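Long-range contacts in synaptic vesicle membrane protein VAT-1 homolog-like (Homo sapiens, PDB 4A27), which probably acts as an oxidoreductase of the quinone oxidoreductase branch of the zinc-containing alcohol dehydrogenase family, though its own reaction is not defined: residues A[26-37]-A[98-108]; A[36-44]-A[336-344]. All coordinates share one frame; numbering follows the deposited sequence.

Interaction 1 (A[26-37]-A[98-108]). With EDO (1,2-ethanediol), chain D.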
loop_
_atom_site.group_PDB
_atom_site.type_symbol
_atom_site.label_atom_id
_atom_site.label_comp_id
_atom_site.label_asym_id
_atom_site.label_seq_id
_atom_site.Cartn_x
_atom_site.Cartn_y
_atom_site.Cartn_z
ATOM N N PRO A 26 26.200 30.999 8.846
ATOM C CA PRO A 26 25.751 31.049 7.454
ATOM C C PRO A 26 24.766 32.210 7.218
ATOM O O PRO A 26 24.193 32.732 8.167
ATOM C CB PRO A 26 25.072 29.696 7.261
ATOM C CG PRO A 26 24.558 29.348 8.618
ATOM C CD PRO A 26 25.550 29.915 9.601
ATOM N N GLU A 27 24.624 32.637 5.967
ATOM C CA GLU A 27 23.638 33.649 5.603
ATOM C C GLU A 27 22.697 33.048 4.569
ATOM O O GLU A 27 23.092 32.175 3.800
ATOM C CB GLU A 27 24.310 34.935 5.062
ATOM C CG GLU A 27 25.040 35.788 6.121
ATOM C CD GLU A 27 24.111 36.319 7.230
ATOM O OE1 GLU A 27 22.925 36.603 6.963
ATOM O OE2 GLU A 27 24.567 36.459 8.384
ATOM N N PRO A 28 21.430 33.497 4.552
ATOM C CA PRO A 28 20.410 32.879 3.709
ATOM C C PRO A 28 20.560 33.221 2.227
ATOM O O PRO A 28 20.631 34.385 1.867
ATOM C CB PRO A 28 19.098 33.455 4.274
ATOM C CG PRO A 28 19.480 34.759 4.824
ATOM C CD PRO A 28 20.852 34.532 5.423
ATOM N N GLN A 29 20.596 32.195 1.385
ATOM C CA GLN A 29 20.598 32.376 -0.050
ATOM C C GLN A 29 19.174 32.649 -0.524
ATOM O O GLN A 29 18.240 32.647 0.282
ATOM C CB GLN A 29 21.153 31.118 -0.717
ATOM C CG GLN A 29 22.523 30.724 -0.206
ATOM C CD GLN A 29 23.373 30.072 -1.290
ATOM O OE1 GLN A 29 23.496 28.843 -1.345
ATOM N NE2 GLN A 29 23.942 30.892 -2.174
ATOM N N ASP A 30 19.003 32.883 -1.823
ATOM C CA ASP A 30 17.664 33.067 -2.390
ATOM C C ASP A 30 16.764 31.873 -2.021
ATOM O O ASP A 30 17.163 30.703 -2.137
ATOM C CB ASP A 30 17.721 33.269 -3.908
ATOM N N GLY A 31 15.563 32.172 -1.532
ATOM C CA GLY A 31 14.610 31.123 -1.163
ATOM C C GLY A 31 14.906 30.374 0.135
ATOM O O GLY A 31 14.241 29.380 0.422
ATOM N N GLU A 32 15.889 30.837 0.919
ATOM C CA GLU A 32 16.215 30.227 2.214
ATOM C C GLU A 32 15.792 31.187 3.304
ATOM O O GLU A 32 15.525 32.354 3.030
ATOM C CB GLU A 32 17.715 29.955 2.339
ATOM C CG GLU A 32 18.251 28.920 1.353
ATOM C CD GLU A 32 19.704 28.550 1.640
ATOM O OE1 GLU A 32 20.444 29.383 2.225
ATOM O OE2 GLU A 32 20.104 27.419 1.284
ATOM N N LEU A 33 15.683 30.702 4.534
ATOM C CA LEU A 33 15.701 31.613 5.664
ATOM C C LEU A 33 16.729 31.174 6.704
ATOM O O LEU A 33 17.259 30.062 6.643
ATOM C CB LEU A 33 14.300 31.867 6.239
ATOM C CG LEU A 33 13.382 30.699 6.552
ATOM C CD1 LEU A 33 13.794 30.161 7.902
ATOM C CD2 LEU A 33 11.918 31.103 6.548
ATOM N N LYS A 34 17.047 32.110 7.593
ATOM C CA LYS A 34 18.034 31.941 8.631
ATOM C C LYS A 34 17.295 31.790 9.942
ATOM O O LYS A 34 16.430 32.620 10.270
ATOM C CB LYS A 34 18.924 33.183 8.676
ATOM C CG LYS A 34 20.074 33.128 9.673
ATOM C CD LYS A 34 20.786 34.503 9.712
ATOM C CE LYS A 34 21.903 34.596 10.750
ATOM N NZ LYS A 34 22.637 35.914 10.666
ATOM N N ILE A 35 17.650 30.744 10.692
ATOM C CA ILE A 35 16.967 30.379 11.936
ATOM C C ILE A 35 17.942 30.388 13.094
ATOM O O ILE A 35 19.022 29.765 13.037
ATOM C CB ILE A 35 16.298 28.925 11.873
ATOM C CG1 ILE A 35 15.183 28.868 10.840
ATOM C CG2 ILE A 35 15.730 28.573 13.265
ATOM C CD1 ILE A 35 14.568 27.472 10.561
ATOM N N ARG A 36 17.556 31.095 14.151
ATOM C CA ARG A 36 18.290 31.126 15.412
ATOM C C ARG A 36 17.756 29.930 16.191
ATOM O O ARG A 36 16.597 29.939 16.598
ATOM C CB ARG A 36 18.020 32.455 16.137
ATOM C CG ARG A 36 18.499 32.561 17.602
ATOM C CD ARG A 36 20.006 32.525 17.762
ATOM N NE ARG A 36 20.561 33.830 17.374
ATOM C CZ ARG A 36 21.771 34.278 17.693
ATOM N NH1 ARG A 36 22.614 33.548 18.421
ATOM N NH2 ARG A 36 22.143 35.481 17.274
ATOM N N VAL A 37 18.600 28.917 16.383
ATOM C CA VAL A 37 18.155 27.608 16.813
ATOM C C VAL A 37 17.956 27.591 18.301
ATOM O O VAL A 37 18.792 28.091 19.048
ATOM C CB VAL A 37 19.179 26.523 16.428
ATOM C CG1 VAL A 37 18.828 25.111 17.030
ATOM C CG2 VAL A 37 19.297 26.481 14.936
ATOM N N ALA A 98 23.640 23.457 15.628
ATOM C CA ALA A 98 24.382 24.712 15.679
ATOM C C ALA A 98 23.427 25.800 16.160
ATOM O O ALA A 98 22.197 25.624 16.151
ATOM C CB ALA A 98 24.963 25.065 14.301
ATOM N N GLU A 99 23.990 26.911 16.607
ATOM C CA GLU A 99 23.211 28.039 17.073
ATOM C C GLU A 99 22.398 28.695 15.972
ATOM O O GLU A 99 21.371 29.318 16.255
ATOM C CB GLU A 99 24.135 29.074 17.762
ATOM C CG GLU A 99 24.646 28.569 19.105
ATOM C CD GLU A 99 25.619 29.503 19.821
ATOM O OE1 GLU A 99 26.502 30.102 19.163
ATOM O OE2 GLU A 99 25.506 29.596 21.061
ATOM N N VAL A 100 22.878 28.608 14.729
ATOM C CA VAL A 100 22.192 29.189 13.569
ATOM C C VAL A 100 22.241 28.245 12.373
ATOM O O VAL A 100 23.245 27.539 12.142
ATOM C CB VAL A 100 22.813 30.583 13.150
ATOM C CG1 VAL A 100 22.066 31.195 11.995
ATOM C CG2 VAL A 100 22.824 31.586 14.327
ATOM N N VAL A 101 21.128 28.243 11.638
ATOM C CA VAL A 101 20.854 27.336 10.532
ATOM C C VAL A 101 20.199 28.114 9.397
ATOM O O VAL A 101 19.284 28.906 9.621
ATOM C CB VAL A 101 19.901 26.160 11.015
ATOM C CG1 VAL A 101 19.038 25.638 9.917
ATOM C CG2 VAL A 101 20.722 25.009 11.639
ATOM N N CYS A 102 20.630 27.857 8.175
ATOM C CA CYS A 102 19.928 28.319 6.998
ATOM C C CYS A 102 19.366 27.094 6.274
ATOM O O CYS A 102 20.025 26.058 6.198
ATOM C CB CYS A 102 20.868 29.132 6.087
ATOM S SG CYS A 102 21.240 30.818 6.744
ATOM N N THR A 103 18.133 27.199 5.777
ATOM C CA THR A 103 17.487 26.077 5.066
ATOM C C THR A 103 16.416 26.602 4.088
ATOM O O THR A 103 15.774 27.641 4.360
ATOM C CB THR A 103 16.847 25.047 6.084
ATOM O OG1 THR A 103 16.618 23.768 5.453
ATOM C CG2 THR A 103 15.549 25.601 6.683
ATOM N N PRO A 104 16.233 25.905 2.946
ATOM C CA PRO A 104 15.224 26.333 1.975
ATOM C C PRO A 104 13.834 26.419 2.604
ATOM O O PRO A 104 13.467 25.576 3.414
ATOM C CB PRO A 104 15.286 25.251 0.898
ATOM C CG PRO A 104 16.658 24.707 0.969
ATOM C CD PRO A 104 17.034 24.766 2.439
ATOM N N VAL A 105 13.084 27.450 2.239
ATOM C CA VAL A 105 11.815 27.752 2.861
ATOM C C VAL A 105 10.783 26.595 2.746
ATOM O O VAL A 105 9.869 26.505 3.570
ATOM C CB VAL A 105 11.201 29.052 2.256
ATOM C CG1 VAL A 105 10.687 28.783 0.827
ATOM C CG2 VAL A 105 10.102 29.620 3.142
ATOM N N GLU A 106 10.924 25.710 1.751
ATOM C CA GLU A 106 9.964 24.625 1.611
ATOM C C GLU A 106 10.057 23.629 2.763
ATOM O O GLU A 106 9.116 22.878 2.966
ATOM C CB GLU A 106 10.004 23.914 0.242
ATOM C CG GLU A 106 11.302 23.278 -0.157
ATOM C CD GLU A 106 12.226 24.225 -0.906
ATOM O OE1 GLU A 106 12.036 25.477 -0.813
ATOM O OE2 GLU A 106 13.162 23.708 -1.563
ATOM N N PHE A 107 11.156 23.659 3.528
ATOM C CA PHE A 107 11.323 22.778 4.673
ATOM C C PHE A 107 11.037 23.419 6.032
ATOM O O PHE A 107 11.382 22.860 7.080
ATOM C CB PHE A 107 12.727 22.208 4.673
ATOM C CG PHE A 107 13.095 21.562 3.400
ATOM C CD1 PHE A 107 12.305 20.542 2.862
ATOM C CD2 PHE A 107 14.224 21.987 2.706
ATOM C CE1 PHE A 107 12.657 19.929 1.668
ATOM C CE2 PHE A 107 14.582 21.405 1.507
ATOM C CZ PHE A 107 13.810 20.379 0.976
ATOM N N VAL A 108 10.382 24.569 6.022
ATOM C CA VAL A 108 10.148 25.318 7.242
ATOM C C VAL A 108 8.669 25.432 7.514
ATOM O O VAL A 108 7.879 25.609 6.591
ATOM C CB VAL A 108 10.774 26.757 7.161
ATOM C CG1 VAL A 108 10.581 27.479 8.475
ATOM C CG2 VAL A 108 12.242 26.676 6.812
HETATM C C1 EDO D . 20.644 31.659 22.713
HETATM O O1 EDO D . 19.616 31.314 21.761
HETATM C C2 EDO D . 21.996 31.014 22.366
HETATM O O2 EDO D . 22.332 31.272 20.985
HETATM O O HOH W 1 21.120 29.504 18.996
#
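The guanidinium of R36 has V100 CG2 over one face, 4.3 Å above its plane and displaced toward the rim. O2 of a 1,2-ethanediol, probably from the crystallisation liquor, sits at the edge, and the bond from NH1 is weak. The chain bends at chi2 and chi3, bringing the group back over the valine. R36 NE forms a salt bridge with E73.

K34 lies on the same sheet face. Its CG is anti to the backbone N (chi1 -177°), and the extended chain crosses V100 at a slant, with K34 CG 3.6 Å from V100 CG1. K34 NZ ends in a salt bridge to E27 OE2 at 3.0 Å, on the syn side of the carboxylate but 31° out of its plane. C102 SG packs here against the backbone where E27 joins P28, 3.4 Å from E27 C.

Strands 32-37 and 100-104 are antiparallel neighbours in the beta-sheet of the GroES-like domain. L33 pairs with T103 and I35 with V101 through two hydrogen bonds each; I35 N to V101 O is 2.7 Å. V105 N bonds to G31 O just past one end of the pairing. At the other, V37 N, still in its strand, bonds to E99 O.

L33, I35, V101 and T103 occupy the other face. L33 CG is wedged between the backbone N and the carbonyl carbon (chi1 49°), and CD1 meets V108 CG2 tip to tip at 4.0 Å. L33 CD2 packs on V105 CG2, the side chains crossing near a right angle. T103 OG1 bonds to F91 O.

Interaction 2 (A[36-44]-A[336-344]); sequences RVKACGLNF and GKLILDVEK. With EDO (1,2-ethanediol), chain D.
C40 and L340 form the central pair of this antiparallel contact. C40 N bonds to L340 O at 3.0 Å, and L340 N returns to C40 O at 2.8 Å. Their CB atoms touch on one face of the sheet. A39 CB meets I339 CG2 on the other face, where I339 CD1 lies 3.9 Å from CA of G41. The packing is close here and the residues are buried.

The buried end also holds a polar pair. K337 NZ reaches N43 OD1 at 2.6 Å, coming from above the carbonyl plane of the amide. The lysine starts with CG anti to its own N (chi1 -171°) and bends at chi2, which swings CE past L42 O. E67 of strand 67-75 binds both K337 NZ, in a salt bridge, and N43 ND2. A water spans L42 O and L338 N.

The far end is looser and more open to solvent. K38 NZ forms a salt bridge with E343 OE2 at 3.1 Å, from above the carboxylate plane, and the two side chains lie obliquely across each other. E343 OE2 also takes a weak bond from O1 of a bound 1,2-ethanediol. K38 O accepts from V342 N and from a water that also bonds to D341 OD1 and E343 N. The covered part of this end is V37, whose CG1 meets V342 CG2 at 4.0 Å.

Near the C-terminus, strand 337-341 returns to the catalytic domain beside strand 32-42, as in other medium-chain dehydrogenases/reductases. K38 and A39 both face S69 of strand 67-75, a classic beta bulge. Helix 322-330 packs on L42, L338 and L340. Helix 124-137 touches N43 and K337, and strand 313-317 runs parallel to strand 337-341 in the same sheet.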
loop_
_atom_site.group_PDB
_atom_site.type_symbol
_atom_site.label_atom_id
_atom_site.label_comp_id
_atom_site.label_asym_id
_atom_site.label_seq_id
_atom_site.Cartn_x
_atom_site.Cartn_y
_atom_site.Cartn_z
ATOM N N ARG A 36 17.556 31.095 14.151
ATOM C CA ARG A 36 18.290 31.126 15.412
ATOM C C ARG A 36 17.756 29.930 16.191
ATOM O O ARG A 36 16.597 29.939 16.598
ATOM C CB ARG A 36 18.020 32.455 16.137
ATOM C CG ARG A 36 18.499 32.561 17.602
ATOM C CD ARG A 36 20.006 32.525 17.762
ATOM N NE ARG A 36 20.561 33.830 17.374
ATOM C CZ ARG A 36 21.771 34.278 17.693
ATOM N NH1 ARG A 36 22.614 33.548 18.421
ATOM N NH2 ARG A 36 22.143 35.481 17.274
ATOM N N VAL A 37 18.600 28.917 16.383
ATOM C CA VAL A 37 18.155 27.608 16.813
ATOM C C VAL A 37 17.956 27.591 18.301
ATOM O O VAL A 37 18.792 28.091 19.048
ATOM C CB VAL A 37 19.179 26.523 16.428
ATOM C CG1 VAL A 37 18.828 25.111 17.030
ATOM C CG2 VAL A 37 19.297 26.481 14.936
ATOM N N LYS A 38 16.821 27.050 18.734
ATOM C CA LYS A 38 16.551 26.884 20.163
ATOM C C LYS A 38 16.661 25.413 20.587
ATOM O O LYS A 38 17.039 25.118 21.717
ATOM C CB LYS A 38 15.171 27.387 20.483
ATOM C CG LYS A 38 14.988 28.873 20.241
ATOM C CD LYS A 38 15.601 29.663 21.377
ATOM C CE LYS A 38 15.387 31.159 21.245
ATOM N NZ LYS A 38 15.531 31.755 22.620
ATOM N N ALA A 39 16.257 24.499 19.699
ATOM C CA ALA A 39 16.357 23.086 20.003
ATOM C C ALA A 39 16.503 22.279 18.748
ATOM O O ALA A 39 16.065 22.686 17.673
ATOM C CB ALA A 39 15.137 22.649 20.792
ATOM N N CYS A 40 17.073 21.090 18.921
ATOM C CA CYS A 40 17.318 20.146 17.874
ATOM C C CYS A 40 16.861 18.748 18.299
ATOM O O CYS A 40 17.103 18.276 19.445
ATOM C CB CYS A 40 18.851 20.033 17.586
ATOM S SG CYS A 40 19.841 21.566 17.702
ATOM N N GLY A 41 16.342 18.036 17.319
ATOM C CA GLY A 41 15.939 16.642 17.490
ATOM C C GLY A 41 17.113 15.689 17.390
ATOM O O GLY A 41 18.044 15.898 16.595
ATOM N N LEU A 42 17.135 14.703 18.265
ATOM C CA LEU A 42 18.086 13.574 18.137
ATOM C C LEU A 42 17.359 12.414 17.487
ATOM O O LEU A 42 16.276 12.016 17.951
ATOM C CB LEU A 42 18.593 13.173 19.502
ATOM C CG LEU A 42 20.054 13.469 19.767
ATOM C CD1 LEU A 42 20.186 14.251 21.029
ATOM C CD2 LEU A 42 20.798 12.135 19.827
ATOM N N ASN A 43 17.910 11.920 16.379
ATOM C CA ASN A 43 17.318 10.808 15.689
ATOM C C ASN A 43 18.312 9.673 15.537
ATOM O O ASN A 43 19.525 9.878 15.488
ATOM C CB ASN A 43 16.788 11.267 14.316
ATOM C CG ASN A 43 15.681 12.307 14.434
ATOM O OD1 ASN A 43 14.533 11.951 14.673
ATOM N ND2 ASN A 43 16.025 13.612 14.284
ATOM N N PHE A 44 17.790 8.465 15.404
ATOM C CA PHE A 44 18.633 7.300 15.240
ATOM C C PHE A 44 19.613 7.430 14.072
ATOM O O PHE A 44 20.752 6.990 14.174
ATOM C CB PHE A 44 17.796 6.044 15.037
ATOM C CG PHE A 44 18.560 4.791 15.299
ATOM C CD1 PHE A 44 18.738 4.338 16.610
ATOM C CD2 PHE A 44 19.138 4.075 14.242
ATOM C CE1 PHE A 44 19.470 3.173 16.870
ATOM C CE2 PHE A 44 19.868 2.900 14.489
ATOM C CZ PHE A 44 20.036 2.447 15.808
ATOM N N GLY A 336 10.004 8.244 24.220
ATOM C CA GLY A 336 9.834 9.487 23.465
ATOM C C GLY A 336 11.169 10.080 23.057
ATOM O O GLY A 336 12.214 9.424 23.098
ATOM N N LYS A 337 11.127 11.339 22.677
ATOM C CA LYS A 337 12.206 11.974 21.921
ATOM C C LYS A 337 13.293 12.566 22.794
ATOM O O LYS A 337 13.003 13.094 23.843
ATOM C CB LYS A 337 11.593 13.149 21.144
ATOM C CG LYS A 337 12.519 13.784 20.142
ATOM C CD LYS A 337 12.331 13.219 18.772
ATOM C CE LYS A 337 13.370 13.732 17.771
ATOM N NZ LYS A 337 13.133 13.273 16.386
ATOM N N LEU A 338 14.536 12.498 22.357
ATOM C CA LEU A 338 15.609 13.189 23.059
ATOM C C LEU A 338 15.841 14.485 22.314
ATOM O O LEU A 338 15.890 14.494 21.099
ATOM C CB LEU A 338 16.905 12.354 23.074
ATOM C CG LEU A 338 16.826 11.078 23.912
ATOM C CD1 LEU A 338 15.869 10.070 23.254
ATOM C CD2 LEU A 338 18.225 10.528 24.108
ATOM N N ILE A 339 16.012 15.571 23.049
ATOM C CA ILE A 339 16.161 16.872 22.478
ATOM C C ILE A 339 17.409 17.553 22.968
ATOM O O ILE A 339 17.705 17.530 24.148
ATOM C CB ILE A 339 15.004 17.789 22.934
ATOM C CG1 ILE A 339 13.716 17.323 22.285
ATOM C CG2 ILE A 339 15.325 19.239 22.574
ATOM C CD1 ILE A 339 13.837 17.215 20.760
ATOM N N LEU A 340 18.149 18.157 22.033
ATOM C CA LEU A 340 19.288 18.993 22.387
ATOM C C LEU A 340 18.724 20.391 22.613
ATOM O O LEU A 340 18.150 20.982 21.694
ATOM C CB LEU A 340 20.271 19.067 21.245
ATOM C CG LEU A 340 20.973 17.774 20.842
ATOM C CD1 LEU A 340 22.193 18.116 19.972
ATOM C CD2 LEU A 340 21.362 16.974 22.092
ATOM N N ASP A 341 18.863 20.890 23.819
ATOM C CA ASP A 341 18.322 22.194 24.193
ATOM C C ASP A 341 19.503 23.193 24.277
ATOM O O ASP A 341 20.320 23.121 25.194
ATOM C CB ASP A 341 17.612 22.035 25.535
ATOM C CG ASP A 341 16.968 23.287 26.009
ATOM O OD1 ASP A 341 17.484 24.375 25.673
ATOM O OD2 ASP A 341 15.983 23.170 26.762
ATOM N N VAL A 342 19.599 24.093 23.302
ATOM C CA VAL A 342 20.772 24.985 23.168
ATOM C C VAL A 342 21.026 25.865 24.441
ATOM O O VAL A 342 22.166 26.088 24.799
ATOM C CB VAL A 342 20.660 25.879 21.909
ATOM C CG1 VAL A 342 21.798 26.876 21.854
ATOM C CG2 VAL A 342 20.566 25.010 20.664
ATOM N N GLU A 343 19.969 26.318 25.120
ATOM C CA GLU A 343 20.137 27.167 26.330
ATOM C C GLU A 343 20.226 26.374 27.638
ATOM O O GLU A 343 20.271 26.953 28.721
ATOM C CB GLU A 343 19.010 28.202 26.402
ATOM C CG GLU A 343 19.115 29.241 25.258
ATOM C CD GLU A 343 18.023 30.322 25.265
ATOM O OE1 GLU A 343 17.173 30.363 26.186
ATOM O OE2 GLU A 343 18.006 31.135 24.322
ATOM N N LYS A 344 20.285 25.044 27.561
ATOM C CA LYS A 344 20.437 24.249 28.795
ATOM C C LYS A 344 21.888 24.194 29.264
ATOM O O LYS A 344 22.805 23.907 28.490
ATOM C CB LYS A 344 19.839 22.846 28.649
ATOM C CG LYS A 344 19.907 22.006 29.934
ATOM C CD LYS A 344 18.999 20.781 29.884
ATOM C CE LYS A 344 19.121 19.964 31.167
ATOM N NZ LYS A 344 20.242 19.018 31.009
HETATM C C1 EDO D . 20.644 31.659 22.713
HETATM O O1 EDO D . 19.616 31.314 21.761
HETATM C C2 EDO D . 21.996 31.014 22.366
HETATM O O2 EDO D . 22.332 31.272 20.985
HETATM O O HOH W 2 17.143 26.405 24.136
HETATM O O HOH W 3 14.806 11.059 20.003
#

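Interactions 1 and 2 use successive parts of one long strand, 32-42, and share R36 and V37. Their centres are about 17 Å apart. In the first half the strand pairs with 100-104; in the second it pairs with 337-341, near the end of the chain. Interaction 1 therefore stays within the GroES-like region, whereas interaction 2 brings back a strand 292 residues away in sequence. One ethanediol bridges the two contacts at the R36 and E343 end. Strand 67-75 is a further common neighbour, lying beside strand 32-42 along both contacts.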